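Long-range contact in probable glutathione reductase (Sinorhizobium meliloti, PDB 4DNA), which probably uses NADPH to reduce glutathione disulfide to glutathione, working as a homodimer with one FAD bound to each subunit: residues F4-F9 against K130-E135. Sequence-based numbering, arbitrary orientation.
Sequences FDYDLF and KTVTAE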
ATOM      1  N   PHE A   4      27.141 -40.648  11.872  1.00104.28           N
ATOM      2  CA  PHE A   4      26.091 -40.854  10.872  1.00102.82           C
ATOM      3  C   PHE A   4      26.512 -40.326   9.509  1.00100.81           C
ATOM      4  O   PHE A   4      27.443 -39.528   9.408  1.00101.60           O
ATOM      5  CB  PHE A   4      24.799 -40.125  11.268  1.00100.68           C
ATOM      6  CG  PHE A   4      24.403 -40.273  12.714  1.00101.69           C
ATOM      7  CD1 PHE A   4      25.067 -39.564  13.716  1.00101.60           C
ATOM      8  CD2 PHE A   4      23.325 -41.079  13.070  1.00101.74           C
ATOM      9  CE1 PHE A   4      24.681 -39.685  15.045  1.00102.07           C
ATOM     10  CE2 PHE A   4      22.934 -41.200  14.396  1.00101.50           C
ATOM     11  CZ  PHE A   4      23.612 -40.501  15.385  1.00101.83           C
ATOM     12  N   ASP A   5      25.790 -40.745   8.471  1.00100.44           N
ATOM     13  CA  ASP A   5      25.998 -40.228   7.123  1.00 99.70           C
ATOM     14  C   ASP A   5      25.913 -38.709   7.100  1.00 97.46           C
ATOM     15  O   ASP A   5      26.782 -38.044   6.548  1.00 97.70           O
ATOM     16  CB  ASP A   5      24.972 -40.813   6.150  1.00 98.48           C
ATOM     17  CG  ASP A   5      24.992 -42.329   6.111  1.00101.33           C
ATOM     18  OD1 ASP A   5      26.082 -42.941   6.222  1.00102.75           O
ATOM     19  OD2 ASP A   5      23.903 -42.911   5.959  1.00101.42           O
ATOM     20  N   TYR A   6      24.866 -38.163   7.703  1.00 95.79           N
ATOM     21  CA  TYR A   6      24.675 -36.720   7.723  1.00 94.23           C
ATOM     22  C   TYR A   6      24.432 -36.244   9.139  1.00 93.46           C
ATOM     23  O   TYR A   6      24.110 -37.038  10.017  1.00 94.89           O
ATOM     24  CB  TYR A   6      23.498 -36.314   6.826  1.00 91.94           C
ATOM     25  CG  TYR A   6      23.607 -36.828   5.408  1.00 91.67           C
ATOM     26  CD1 TYR A   6      24.428 -36.196   4.481  1.00 91.60           C
ATOM     27  CD2 TYR A   6      22.892 -37.948   5.000  1.00 92.59           C
ATOM     28  CE1 TYR A   6      24.535 -36.669   3.181  1.00 93.02           C
ATOM     29  CE2 TYR A   6      22.991 -38.429   3.703  1.00 92.96           C
ATOM     30  CZ  TYR A   6      23.811 -37.788   2.794  1.00 92.82           C
ATOM     31  OH  TYR A   6      23.910 -38.267   1.504  1.00 92.67           O
ATOM     32  N   ASP A   7      24.605 -34.951   9.368  1.00 92.53           N
ATOM     33  CA  ASP A   7      24.233 -34.380  10.648  1.00 93.42           C
ATOM     34  C   ASP A   7      22.736 -34.124  10.626  1.00 89.94           C
ATOM     35  O   ASP A   7      22.062 -34.268  11.645  1.00 88.87           O
ATOM     36  CB  ASP A   7      25.006 -33.088  10.922  1.00 93.00           C
ATOM     37  CG  ASP A   7      26.497 -33.327  11.083  1.00 99.04           C
ATOM     38  OD1 ASP A   7      26.922 -33.821  12.157  1.00 99.42           O
ATOM     39  OD2 ASP A   7      27.252 -33.025  10.131  1.00100.71           O
ATOM     40  N   LEU A   8      22.223 -33.776   9.446  1.00 89.18           N
ATOM     41  CA  LEU A   8      20.842 -33.339   9.314  1.00 85.82           C
ATOM     42  C   LEU A   8      20.206 -33.708   7.982  1.00 85.87           C
ATOM     43  O   LEU A   8      20.522 -33.106   6.961  1.00 85.42           O
ATOM     44  CB  LEU A   8      20.739 -31.823   9.503  1.00 84.21           C
ATOM     45  CG  LEU A   8      19.320 -31.286   9.296  1.00 82.28           C
ATOM     46  CD1 LEU A   8      18.448 -31.534  10.522  1.00 81.26           C
ATOM     47  CD2 LEU A   8      19.350 -29.812   8.950  1.00 79.53           C
ATOM     48  N   PHE A   9      19.289 -34.673   7.999  1.00 85.61           N
ATOM     49  CA  PHE A   9      18.444 -34.916   6.836  1.00 84.46           C
ATOM     50  C   PHE A   9      17.148 -34.116   6.938  1.00 81.84           C
ATOM     51  O   PHE A   9      16.516 -34.079   7.996  1.00 80.73           O
ATOM     52  CB  PHE A   9      18.142 -36.407   6.643  1.00 85.33           C
ATOM     53  CG  PHE A   9      17.704 -36.750   5.246  1.00 85.09           C
ATOM     54  CD1 PHE A   9      16.390 -36.525   4.833  1.00 83.50           C
ATOM     55  CD2 PHE A   9      18.607 -37.272   4.336  1.00 85.88           C
ATOM     56  CE1 PHE A   9      15.986 -36.825   3.546  1.00 83.32           C
ATOM     57  CE2 PHE A   9      18.208 -37.577   3.049  1.00 86.12           C
ATOM     58  CZ  PHE A   9      16.898 -37.352   2.653  1.00 85.24           C
ATOM     59  N   LYS A 130      18.009 -46.745  -1.694  1.00100.90           N
ATOM     60  CA  LYS A 130      19.038 -46.712  -0.635  1.00102.42           C
ATOM     61  C   LYS A 130      18.534 -46.344   0.768  1.00101.55           C
ATOM     62  O   LYS A 130      17.411 -45.864   0.945  1.00100.38           O
ATOM     63  CB  LYS A 130      20.193 -45.772  -1.031  1.00102.63           C
ATOM     64  CG  LYS A 130      21.533 -46.458  -1.251  1.00105.58           C
ATOM     65  CD  LYS A 130      21.552 -47.279  -2.531  1.00106.31           C
ATOM     66  CE  LYS A 130      22.435 -48.502  -2.383  1.00105.76           C
ATOM     67  NZ  LYS A 130      22.209 -49.409  -3.534  1.00106.42           N
ATOM     68  N   THR A 131      19.407 -46.554   1.750  1.00103.39           N
ATOM     69  CA  THR A 131      19.132 -46.355   3.177  1.00103.19           C
ATOM     70  C   THR A 131      20.199 -45.431   3.761  1.00101.92           C
ATOM     71  O   THR A 131      21.399 -45.691   3.606  1.00104.70           O
ATOM     72  CB  THR A 131      19.176 -47.719   3.909  1.00106.78           C
ATOM     73  OG1 THR A 131      17.980 -48.455   3.622  1.00111.50           O
ATOM     74  CG2 THR A 131      19.344 -47.563   5.421  1.00103.96           C
ATOM     75  N   VAL A 132      19.773 -44.372   4.443  1.00 98.77           N
ATOM     76  CA  VAL A 132      20.705 -43.355   4.940  1.00 98.91           C
ATOM     77  C   VAL A 132      20.470 -42.957   6.406  1.00 98.10           C
ATOM     78  O   VAL A 132      19.329 -42.900   6.864  1.00 97.50           O
ATOM     79  CB  VAL A 132      20.690 -42.121   4.007  1.00 97.85           C
ATOM     80  CG1 VAL A 132      20.724 -40.811   4.786  1.00 95.06           C
ATOM     81  CG2 VAL A 132      21.820 -42.203   2.984  1.00 99.10           C
ATOM     82  N   THR A 133      21.550 -42.677   7.132  1.00 98.36           N
ATOM     83  CA  THR A 133      21.450 -42.265   8.533  1.00 98.00           C
ATOM     84  C   THR A 133      21.774 -40.777   8.743  1.00 96.68           C
ATOM     85  O   THR A 133      22.710 -40.240   8.140  1.00 96.41           O
ATOM     86  CB  THR A 133      22.363 -43.103   9.448  1.00 99.09           C
ATOM     87  OG1 THR A 133      23.725 -42.942   9.036  1.00101.05           O
ATOM     88  CG2 THR A 133      21.983 -44.584   9.401  1.00 98.91           C
ATOM     89  N   ALA A 134      20.981 -40.127   9.598  1.00 95.30           N
ATOM     90  CA  ALA A 134      21.242 -38.761  10.048  1.00 93.13           C
ATOM     91  C   ALA A 134      21.081 -38.661  11.564  1.00 93.98           C
ATOM     92  O   ALA A 134      20.367 -39.468  12.171  1.00 95.68           O
ATOM     93  CB  ALA A 134      20.322 -37.774   9.346  1.00 89.97           C
ATOM     94  N   GLU A 135      21.754 -37.676  12.164  1.00 93.01           N
ATOM     95  CA  GLU A 135      21.665 -37.408  13.605  1.00 94.55           C
ATOM     96  C   GLU A 135      20.356 -36.693  13.985  1.00 92.33           C
ATOM     97  O   GLU A 135      19.655 -37.107  14.912  1.00 90.52           O
ATOM     98  CB  GLU A 135      22.883 -36.605  14.085  1.00 95.75           C
ATOM     99  CG  GLU A 135      22.931 -36.387  15.597  1.00 95.76           C
ATOM    100  CD  GLU A 135      24.211 -35.717  16.074  1.00101.61           C
ATOM    101  OE1 GLU A 135      24.497 -34.573  15.636  1.00 98.11           O
ATOM    102  OE2 GLU A 135      24.928 -36.334  16.900  1.00106.71           O
TER
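Two hydrogen bonds, one straight and one weak, grip Asp5 OD2: Thr133 N donates to it at 2.6 Å from above the carboxylate plane, and Thr133 OG1 gives the weak one. That hydroxyl, set between its own backbone N and carbonyl carbon (chi1 60°), also accepts an almost linear bond from Asp5 N, so the backbone N of each residue is held by the side chain of the other. Next along, Tyr6 bridges Ala134 in parallel register; its N meets Thr133 O in the carbonyl plane at 3.0 Å, while Glu135 N reaches Tyr6 O from above the carbonyl plane at 3.3 Å. Phe4 lays one ring face over Glu135, whose CB lies 3.9 Å from the ring centroid in a CH-pi contact. An alanine in place of Phe4 would remove that ring and probably leave the start of Glu135's side chain less well covered. Val132 CG1 abuts the Tyr6 ring edge at CE2 (3.5 Å), and Ala134 CB packs 3.7 Å from Phe9 CB. The pairing brings strand 130-134, bordering a three-stranded antiparallel sheet, against the start of the central strand of the Rossmann-type FAD-binding sheet, with Phe9 packing on strands 122-125 and 31-35 and Leu8 on helix 314-329.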